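Local coordinates for protein beta-N-acetylhexosaminidase (Streptomyces plicatus, PDB 1JAK) that removes terminal non-reducing N-acetylhexosamine residues from beta-glycosides by hydrolysis, probably by the substrate-assisted mechanism of glycoside hydrolase family 20, at residues R127-K136 against Q492-G500. Residues are numbered along the deposited sequence; the frame is centred on the assembly and turned at random.
Sequences RQLLPPAVEK and QAPYWEAAG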
loop_
_atom_site.group_PDB
_atom_site.type_symbol
_atom_site.label_atom_id
_atom_site.label_comp_id
_atom_site.label_asym_id
_atom_site.label_seq_id
_atom_site.Cartn_x
_atom_site.Cartn_y
_atom_site.Cartn_z
ATOM N N ARG A 127 16.788 -2.917 8.822
ATOM C CA ARG A 127 16.417 -1.834 9.726
ATOM C C ARG A 127 15.623 -2.324 10.935
ATOM O O ARG A 127 15.516 -1.619 11.936
ATOM C CB ARG A 127 15.651 -0.735 8.973
ATOM C CG ARG A 127 14.337 -1.160 8.367
ATOM C CD ARG A 127 13.837 -0.135 7.344
ATOM N NE ARG A 127 13.579 1.186 7.921
ATOM C CZ ARG A 127 12.869 2.136 7.316
ATOM N NH1 ARG A 127 12.348 1.911 6.116
ATOM N NH2 ARG A 127 12.668 3.306 7.912
ATOM N N GLN A 128 15.072 -3.534 10.847
ATOM C CA GLN A 128 14.331 -4.095 11.970
ATOM C C GLN A 128 15.258 -4.917 12.870
ATOM O O GLN A 128 14.967 -5.123 14.049
ATOM C CB GLN A 128 13.160 -4.952 11.473
ATOM C CG GLN A 128 11.967 -4.112 11.019
ATOM C CD GLN A 128 10.745 -4.953 10.688
ATOM O OE1 GLN A 128 10.418 -5.898 11.404
ATOM N NE2 GLN A 128 10.051 -4.596 9.611
ATOM N N LEU A 129 16.377 -5.374 12.315
ATOM C CA LEU A 129 17.349 -6.140 13.094
ATOM C C LEU A 129 18.148 -5.168 13.960
ATOM O O LEU A 129 18.583 -5.506 15.060
ATOM C CB LEU A 129 18.279 -6.929 12.166
ATOM C CG LEU A 129 17.580 -8.028 11.355
ATOM C CD1 LEU A 129 18.558 -8.665 10.385
ATOM C CD2 LEU A 129 17.003 -9.074 12.306
ATOM N N LEU A 130 18.334 -3.951 13.457
ATOM C CA LEU A 130 19.040 -2.920 14.209
ATOM C C LEU A 130 18.104 -2.466 15.331
ATOM O O LEU A 130 16.894 -2.699 15.262
ATOM C CB LEU A 130 19.390 -1.745 13.289
ATOM C CG LEU A 130 20.532 -2.023 12.308
ATOM C CD1 LEU A 130 20.592 -0.936 11.245
ATOM C CD2 LEU A 130 21.846 -2.094 13.079
ATOM N N PRO A 131 18.649 -1.831 16.384
ATOM C CA PRO A 131 17.864 -1.349 17.529
ATOM C C PRO A 131 16.973 -0.144 17.231
ATOM O O PRO A 131 17.200 0.583 16.267
ATOM C CB PRO A 131 18.937 -1.031 18.566
ATOM C CG PRO A 131 20.062 -0.531 17.707
ATOM C CD PRO A 131 20.082 -1.541 16.576
ATOM N N PRO A 132 15.948 0.084 18.071
ATOM C CA PRO A 132 15.001 1.196 17.921
ATOM C C PRO A 132 15.675 2.556 17.758
ATOM O O PRO A 132 15.139 3.448 17.104
ATOM C CB PRO A 132 14.177 1.123 19.205
ATOM C CG PRO A 132 14.190 -0.334 19.534
ATOM C CD PRO A 132 15.627 -0.714 19.268
ATOM N N ALA A 133 16.849 2.708 18.362
ATOM C CA ALA A 133 17.589 3.963 18.290
ATOM C C ALA A 133 17.879 4.373 16.847
ATOM O O ALA A 133 18.128 5.545 16.567
ATOM C CB ALA A 133 18.900 3.838 19.068
ATOM N N VAL A 134 17.838 3.408 15.935
ATOM C CA VAL A 134 18.110 3.682 14.527
ATOM C C VAL A 134 17.095 4.662 13.927
ATOM O O VAL A 134 17.353 5.283 12.890
ATOM C CB VAL A 134 18.119 2.361 13.705
ATOM C CG1 VAL A 134 16.699 1.842 13.518
ATOM C CG2 VAL A 134 18.805 2.577 12.360
ATOM N N GLU A 135 15.954 4.815 14.595
ATOM C CA GLU A 135 14.893 5.708 14.133
ATOM C C GLU A 135 15.109 7.177 14.508
ATOM O O GLU A 135 14.430 8.058 13.981
ATOM C CB GLU A 135 13.541 5.266 14.705
ATOM C CG GLU A 135 13.079 3.868 14.310
ATOM C CD GLU A 135 12.808 3.723 12.823
ATOM O OE1 GLU A 135 12.553 4.746 12.148
ATOM O OE2 GLU A 135 12.838 2.578 12.332
ATOM N N LYS A 136 16.041 7.438 15.420
ATOM C CA LYS A 136 16.311 8.804 15.872
ATOM C C LYS A 136 16.981 9.682 14.813
ATOM O O LYS A 136 17.618 9.181 13.887
ATOM C CB LYS A 136 17.182 8.775 17.130
ATOM C CG LYS A 136 16.588 7.963 18.275
ATOM C CD LYS A 136 15.315 8.593 18.823
ATOM C CE LYS A 136 15.594 9.952 19.452
ATOM N NZ LYS A 136 14.385 10.530 20.099
ATOM N N GLN A 492 7.689 -3.794 17.890
ATOM C CA GLN A 492 7.763 -2.577 17.084
ATOM C C GLN A 492 7.556 -1.296 17.890
ATOM O O GLN A 492 7.984 -0.226 17.469
ATOM C CB GLN A 492 6.721 -2.617 15.959
ATOM C CG GLN A 492 6.748 -3.866 15.087
ATOM C CD GLN A 492 8.104 -4.131 14.462
ATOM O OE1 GLN A 492 8.719 -3.240 13.876
ATOM N NE2 GLN A 492 8.571 -5.367 14.574
ATOM N N ALA A 493 6.905 -1.407 19.046
ATOM C CA ALA A 493 6.612 -0.245 19.886
ATOM C C ALA A 493 7.748 0.770 20.049
ATOM O O ALA A 493 7.578 1.951 19.745
ATOM C CB ALA A 493 6.123 -0.707 21.257
ATOM N N PRO A 494 8.920 0.328 20.530
ATOM C CA PRO A 494 10.022 1.282 20.698
ATOM C C PRO A 494 10.491 1.931 19.398
ATOM O O PRO A 494 10.969 3.065 19.405
ATOM C CB PRO A 494 11.106 0.443 21.375
ATOM C CG PRO A 494 10.831 -0.938 20.871
ATOM C CD PRO A 494 9.327 -1.025 20.946
ATOM N N TYR A 495 10.359 1.213 18.286
ATOM C CA TYR A 495 10.756 1.756 16.992
ATOM C C TYR A 495 9.791 2.867 16.581
ATOM O O TYR A 495 10.208 3.938 16.142
ATOM C CB TYR A 495 10.754 0.662 15.917
ATOM C CG TYR A 495 11.817 -0.398 16.106
ATOM C CD1 TYR A 495 11.666 -1.400 17.062
ATOM C CD2 TYR A 495 12.982 -0.387 15.338
ATOM C CE1 TYR A 495 12.648 -2.368 17.254
ATOM C CE2 TYR A 495 13.973 -1.351 15.519
ATOM C CZ TYR A 495 13.798 -2.337 16.481
ATOM O OH TYR A 495 14.774 -3.289 16.677
ATOM N N TRP A 496 8.495 2.611 16.729
ATOM C CA TRP A 496 7.504 3.607 16.358
ATOM C C TRP A 496 7.597 4.842 17.245
ATOM O O TRP A 496 7.468 5.969 16.767
ATOM C CB TRP A 496 6.101 2.994 16.402
ATOM C CG TRP A 496 5.934 1.907 15.378
ATOM C CD1 TRP A 496 6.614 1.788 14.195
ATOM C CD2 TRP A 496 4.999 0.822 15.412
ATOM N NE1 TRP A 496 6.160 0.699 13.493
ATOM C CE2 TRP A 496 5.168 0.088 14.215
ATOM C CE3 TRP A 496 4.036 0.399 16.336
ATOM C CZ2 TRP A 496 4.406 -1.048 13.917
ATOM C CZ3 TRP A 496 3.276 -0.734 16.039
ATOM C CH2 TRP A 496 3.468 -1.442 14.837
ATOM N N GLU A 497 7.838 4.630 18.535
ATOM C CA GLU A 497 7.976 5.740 19.472
ATOM C C GLU A 497 9.165 6.607 19.068
ATOM O O GLU A 497 9.062 7.831 19.011
ATOM C CB GLU A 497 8.179 5.204 20.893
ATOM C CG GLU A 497 6.919 4.617 21.512
ATOM C CD GLU A 497 7.194 3.888 22.812
ATOM O OE1 GLU A 497 8.201 4.210 23.477
ATOM O OE2 GLU A 497 6.392 3.001 23.175
ATOM N N ALA A 498 10.289 5.963 18.777
ATOM C CA ALA A 498 11.497 6.675 18.377
ATOM C C ALA A 498 11.316 7.389 17.038
ATOM O O ALA A 498 11.903 8.447 16.806
ATOM C CB ALA A 498 12.671 5.703 18.298
ATOM N N ALA A 499 10.492 6.813 16.165
ATOM C CA ALA A 499 10.240 7.381 14.842
ATOM C C ALA A 499 9.125 8.425 14.825
ATOM O O ALA A 499 8.914 9.097 13.813
ATOM C CB ALA A 499 9.909 6.262 13.856
ATOM N N GLY A 500 8.410 8.558 15.937
ATOM C CA GLY A 500 7.329 9.526 15.998
ATOM C C GLY A 500 6.088 9.040 15.274
ATOM O O GLY A 500 5.297 9.836 14.765
HETATM O O HOH W 1 10.945 -6.458 13.818
HETATM O O HOH W 2 12.359 10.488 14.819
HETATM O O HOH W 3 12.185 10.535 18.584
#
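The phenolic hydroxyl of Tyr495 donates a short hydrogen bond to the backbone carbonyl of Leu130, 2.6 Å from OH to O, at the point where the chain leaves helix 116-129. The carbonyl oxygen lies at the ring edge, in the plane of the phenol, whereas the hydroxyl sits 20° out of the carbonyl plane. Pro132 covers one face of the same ring: its CG stands 3.7 Å from the ring centroid in a CH-pi contact, displaced toward the rim, and also meets CG of Pro494 at 3.7 Å. Placing CG of Tyr495 anti to its own carbonyl carbon (chi1 -67°) brings the phenol across from helix 493-499 against the ring of Pro132. A phenylalanine here would probably leave the carbonyl of Leu130, a buried residue, without its phenolic donor.

Farther along the helix, Ala498 CB packs 3.7 Å from Glu135 CB. The glutamate chain bends at chi2 (-65°), laying its CG 3.4 Å from the Tyr495 carbonyl oxygen and bringing OE1 near Ala499 CB; OE1 also forms a salt bridge with Arg185. At the opposite end, a water links Gln128 OE1 to Gln492 NE2; OE1 is also hydrogen-bonded to Ile28 N, and NE2 to Arg488 O. Another water joins Lys136 NZ to Ala498 O.

The contact thus sets the short C-terminal helix 493-499, which follows the last barrel strand, 440-447, in the chain, against the N-terminal domain at the exit of helix 116-129 and the following 3-10 turn, while Leu130 reaches helix 55-72 and strand 145-153 of that domain.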